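Local coordinates for protein cadherin-related family member 2 (Homo sapiens, PDB 5CZR) that links neighbouring microvilli of epithelial cells through calcium-dependent heterophilic complexes with CDHR5, its first cadherin domain being required for that binding, at residues V3-L8 against D37-G42; T77-D82 against Q86-M91. All coordinates share one frame; numbering follows the deposited sequence.

Contact 1: residues V3-L8 against D37-G42. With CA (calcium ion), chain E.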
# COMPACT_ATOMS: atom_id res chain seq x y z
N VAL A 3 33.09 34.20 -5.30
CA VAL A 3 31.72 33.92 -5.72
C VAL A 3 31.12 32.73 -4.92
O VAL A 3 31.77 31.68 -4.74
CB VAL A 3 31.66 33.61 -7.24
CG1 VAL A 3 30.22 33.42 -7.69
CG2 VAL A 3 32.32 34.76 -8.01
N ALA A 4 29.91 32.92 -4.42
CA ALA A 4 29.22 31.89 -3.66
C ALA A 4 28.89 30.72 -4.56
O ALA A 4 28.56 30.91 -5.73
CB ALA A 4 27.95 32.44 -3.04
N PRO A 5 29.01 29.48 -4.04
CA PRO A 5 28.52 28.33 -4.80
C PRO A 5 27.00 28.36 -4.92
O PRO A 5 26.32 29.04 -4.14
CB PRO A 5 28.97 27.14 -3.96
CG PRO A 5 29.05 27.69 -2.57
CD PRO A 5 29.54 29.09 -2.73
N LYS A 6 26.50 27.60 -5.88
CA LYS A 6 25.10 27.62 -6.27
C LYS A 6 24.69 26.19 -6.62
O LYS A 6 25.37 25.51 -7.38
CB LYS A 6 24.91 28.54 -7.47
CG LYS A 6 23.46 28.79 -7.88
CD LYS A 6 23.21 30.26 -8.29
CE LYS A 6 24.00 30.70 -9.52
NZ LYS A 6 23.36 30.21 -10.78
N PHE A 7 23.66 25.71 -5.95
CA PHE A 7 23.07 24.41 -6.26
C PHE A 7 22.52 24.42 -7.68
O PHE A 7 21.98 25.42 -8.15
CB PHE A 7 21.91 24.11 -5.29
CG PHE A 7 22.37 23.58 -3.95
CD1 PHE A 7 22.96 22.34 -3.86
CD2 PHE A 7 22.13 24.28 -2.79
CE1 PHE A 7 23.34 21.83 -2.63
CE2 PHE A 7 22.49 23.78 -1.55
CZ PHE A 7 23.08 22.55 -1.47
N LEU A 8 22.66 23.30 -8.36
CA LEU A 8 22.03 23.15 -9.67
C LEU A 8 20.53 23.29 -9.55
O LEU A 8 19.95 23.00 -8.51
CB LEU A 8 22.39 21.79 -10.31
CG LEU A 8 23.91 21.52 -10.53
CD1 LEU A 8 24.13 20.31 -11.44
CD2 LEU A 8 24.62 22.75 -11.07
N ASP A 37 36.14 26.31 -6.42
CA ASP A 37 36.53 25.98 -5.05
C ASP A 37 36.08 24.56 -4.71
O ASP A 37 35.07 24.11 -5.22
CB ASP A 37 35.87 26.94 -4.04
CG ASP A 37 36.45 28.34 -4.08
OD1 ASP A 37 37.70 28.44 -4.10
OD2 ASP A 37 35.68 29.33 -4.05
N PRO A 38 36.83 23.87 -3.84
CA PRO A 38 36.31 22.63 -3.28
C PRO A 38 35.08 22.93 -2.45
O PRO A 38 35.07 23.92 -1.72
CB PRO A 38 37.44 22.15 -2.39
CG PRO A 38 38.14 23.39 -1.98
CD PRO A 38 38.10 24.26 -3.21
N LEU A 39 34.05 22.08 -2.59
CA LEU A 39 32.72 22.30 -2.00
C LEU A 39 32.38 21.19 -1.05
O LEU A 39 32.69 20.02 -1.32
CB LEU A 39 31.65 22.34 -3.09
CG LEU A 39 31.89 23.39 -4.19
CD1 LEU A 39 30.73 23.41 -5.17
CD2 LEU A 39 32.09 24.78 -3.57
N THR A 40 31.76 21.55 0.08
CA THR A 40 31.29 20.57 1.04
C THR A 40 29.81 20.69 1.29
O THR A 40 29.22 21.80 1.18
CB THR A 40 32.07 20.61 2.34
OG1 THR A 40 31.94 21.91 2.95
CG2 THR A 40 33.55 20.29 2.09
N TYR A 41 29.19 19.55 1.58
CA TYR A 41 27.74 19.41 1.57
C TYR A 41 27.22 18.90 2.88
O TYR A 41 27.88 18.13 3.60
CB TYR A 41 27.29 18.45 0.49
CG TYR A 41 27.64 18.87 -0.90
CD1 TYR A 41 26.80 19.69 -1.63
CD2 TYR A 41 28.81 18.42 -1.52
CE1 TYR A 41 27.12 20.07 -2.94
CE2 TYR A 41 29.14 18.80 -2.82
CZ TYR A 41 28.29 19.62 -3.52
OH TYR A 41 28.58 19.97 -4.81
N GLY A 42 26.01 19.32 3.19
CA GLY A 42 25.38 19.00 4.47
C GLY A 42 23.87 19.11 4.36
O GLY A 42 23.35 19.52 3.31
CA CA E . 33.71 30.30 -4.47

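Contact 2: residues T77-D82 against Q86-M91. With CA (calcium ion), chain E.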
# COMPACT_ATOMS: atom_id res chain seq x y z
N THR A 77 16.61 21.18 4.85
CA THR A 77 17.54 22.23 4.49
C THR A 77 18.80 21.58 3.97
O THR A 77 19.40 20.72 4.63
CB THR A 77 17.84 23.15 5.69
OG1 THR A 77 16.62 23.76 6.09
CG2 THR A 77 18.80 24.27 5.28
N ILE A 78 19.18 21.98 2.76
CA ILE A 78 20.40 21.51 2.19
C ILE A 78 21.42 22.63 2.19
O ILE A 78 21.09 23.79 2.04
CB ILE A 78 20.21 20.91 0.80
CG1 ILE A 78 19.53 21.90 -0.16
CG2 ILE A 78 19.39 19.63 0.91
CD1 ILE A 78 19.58 21.45 -1.62
N SER A 79 22.69 22.24 2.28
CA SER A 79 23.78 23.20 2.41
C SER A 79 24.96 22.83 1.48
O SER A 79 25.34 21.66 1.38
CB SER A 79 24.27 23.16 3.85
OG SER A 79 25.33 24.06 4.04
N VAL A 80 25.51 23.84 0.82
CA VAL A 80 26.78 23.72 0.17
C VAL A 80 27.69 24.88 0.61
O VAL A 80 27.26 26.01 0.71
CB VAL A 80 26.65 23.69 -1.37
CG1 VAL A 80 25.94 24.94 -1.90
CG2 VAL A 80 28.01 23.52 -2.02
N SER A 81 28.95 24.56 0.86
CA SER A 81 29.90 25.52 1.38
C SER A 81 31.16 25.48 0.53
O SER A 81 31.69 24.40 0.27
CB SER A 81 30.26 25.17 2.81
OG SER A 81 29.13 25.31 3.63
N ASP A 82 31.63 26.64 0.06
CA ASP A 82 33.03 26.71 -0.41
C ASP A 82 33.87 27.01 0.86
O ASP A 82 33.35 26.86 1.98
CB ASP A 82 33.19 27.67 -1.61
CG ASP A 82 33.00 29.13 -1.25
OD1 ASP A 82 32.94 29.50 -0.05
OD2 ASP A 82 32.90 29.92 -2.19
N GLN A 86 28.85 29.66 3.48
CA GLN A 86 27.89 28.60 3.54
C GLN A 86 26.60 29.03 2.85
O GLN A 86 26.12 30.11 3.11
CB GLN A 86 27.61 28.29 5.01
CG GLN A 86 26.59 27.17 5.15
CD GLN A 86 26.36 26.71 6.57
OE1 GLN A 86 26.65 27.43 7.54
NE2 GLN A 86 25.84 25.47 6.70
N VAL A 87 26.06 28.20 1.97
CA VAL A 87 24.85 28.50 1.20
C VAL A 87 23.79 27.41 1.47
O VAL A 87 24.07 26.23 1.33
CB VAL A 87 25.16 28.54 -0.33
CG1 VAL A 87 23.88 28.69 -1.20
CG2 VAL A 87 26.15 29.65 -0.63
N GLN A 88 22.60 27.82 1.89
CA GLN A 88 21.58 26.91 2.37
C GLN A 88 20.27 27.19 1.67
O GLN A 88 19.96 28.36 1.41
CB GLN A 88 21.37 27.05 3.86
CG GLN A 88 22.65 26.88 4.65
CD GLN A 88 22.41 26.88 6.16
OE1 GLN A 88 21.77 25.97 6.70
NE2 GLN A 88 22.99 27.85 6.85
N ARG A 89 19.54 26.13 1.32
CA ARG A 89 18.26 26.24 0.63
C ARG A 89 17.36 25.17 1.19
O ARG A 89 17.81 24.24 1.84
CB ARG A 89 18.37 25.89 -0.84
CG ARG A 89 19.02 26.85 -1.82
CD ARG A 89 18.58 28.30 -1.68
NE ARG A 89 19.51 29.20 -2.40
CZ ARG A 89 20.31 30.12 -1.83
NH1 ARG A 89 20.34 30.31 -0.50
NH2 ARG A 89 21.11 30.85 -2.60
N GLU A 90 16.10 25.25 0.81
CA GLU A 90 15.15 24.23 1.13
C GLU A 90 14.97 23.29 -0.06
O GLU A 90 15.02 23.70 -1.21
CB GLU A 90 13.92 24.95 1.63
CG GLU A 90 12.69 24.14 1.87
CD GLU A 90 11.56 25.01 2.42
OE1 GLU A 90 11.82 25.80 3.36
OE2 GLU A 90 10.44 24.95 1.86
N MET A 91 14.93 21.99 0.24
CA MET A 91 14.59 20.96 -0.73
C MET A 91 13.31 20.23 -0.32
O MET A 91 13.16 19.81 0.83
CB MET A 91 15.74 19.95 -0.85
CG MET A 91 15.55 18.90 -1.93
SD MET A 91 16.81 17.60 -1.95
CE MET A 91 17.68 18.08 -3.43
CA CA E . 33.71 30.30 -4.47

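Contact 1: residues V3-L8 against D37-G42
Pro5 meets Leu39 where two strand-leading segments converge beside a calcium ion, at the end of the first cadherin domain that carries the N-terminus. The firmest part lies at the metal. Val3 O binds the calcium at 2.4 Å and Asp37 OD2 binds it at 2.2 Å, and the two oxygens subtend about 170° at the ion, so one segment grips it from almost the opposite direction to the other. Asp37 uses one carboxylate oxygen only. Asn2, Asp33, Asp35 and Asp82 supply the other five oxygens of a sevenfold site. Next to it, Pro5 CB rests on Leu39 CD2 at 3.9 Å; since CD1 of Leu39 continues the extended chain (chi2 -176°), CD2 is left as the branch turned to the proline ring, and Pro5 is buried.

Beyond this pair the fit slackens. CA atoms lie 7.9 Å apart between Pro5 and Leu39 but 10.4 Å apart between Phe7 and Tyr41, and the aromatic side chains bridge the wider gap while running past each other in opposite senses. Phe7 CE1 reaches the edge of the Tyr41 ring, near its plane, 4.2 Å from Tyr41 CE1, a glancing apolar touch. No hydrogen bond joins the segments, and the buried surface, 147 Å², is small. Ala4 and Lys6 are exposed and start their side chains away from the interface; Lys6 marks the solvent side, while Ala4 still touches Val87.

The contact spans the Greek-key sandwich of the cadherin repeat. Strand 6-7 pairs with strand 25-32 in one sheet, whereas strand 40-44 borders strand 73-81 in the other; Phe7 also packs on Ile78 and Val80, and Pro5 on Val87 of strand 86-96.

Contact 2: residues T77-D82 against Q86-M91
The beta hairpin of strands 73-81 and 86-96 brings Ile78 opposite Arg89 and Val80 opposite Val87, both as antiparallel hydrogen-bonded pairs. Ile78 N gives to Arg89 O at 2.8 Å and Arg89 N returns to Ile78 O at 2.9 Å; the Val80-Val87 pair is closed by two bonds in the same way. On the face carrying these valines, the side chains of Val80 and Val87 lie side by side and point the same way, Val80 CG1 4.0 Å from Val87 CB, and that of Ile78 runs obliquely across Met91, Ile78 CG2 4.1 Å from Met91 CB.

The other face is polar. Gln86 stretches along it with CG opposite its backbone N (chi1 180°), which carries the amide diagonally past Ser81 to Ser79. There NE2 donates to Ser79 OG at 3.1 Å in a nearly straight bond (171° at the hydrogen), with OG in the amide plane, while Gln86 CG passes Ser81 OG at 3.5 Å. Replacing Ser79 by an alanine would probably leave the Gln86 amide without this acceptor and free to swing from the strand.

Where the first strand ends, Asp82 divides its carboxylate: OD2 binds calcium, while OD1 accepts from the backbone of Tyr84, in an Asx turn, and of Ile85. One oxygen each for metal and turn ties the turn's position to the calcium site.

Contacts 1 and 2 follow each other along the chain, 3-8 with 37-42 closing before 77-82 with 86-91 opens, yet their centres lie only about 8 Å apart, at the end of the first cadherin domain remote from the second. They share one sheet through segment 37-42 alone: strand 40-44, at its border, lies next to strand 73-81, joined by probable hydrogen bonds from Ser81 N to Thr40 O (2.8 Å) and from Ser79 N to Gly42 O (3.0 Å). Both also supply ligands to the same calcium ion. The metal therefore ties the N-terminal segment, a strand-leading loop and the hairpin turn together in the domain required for binding CDHR5.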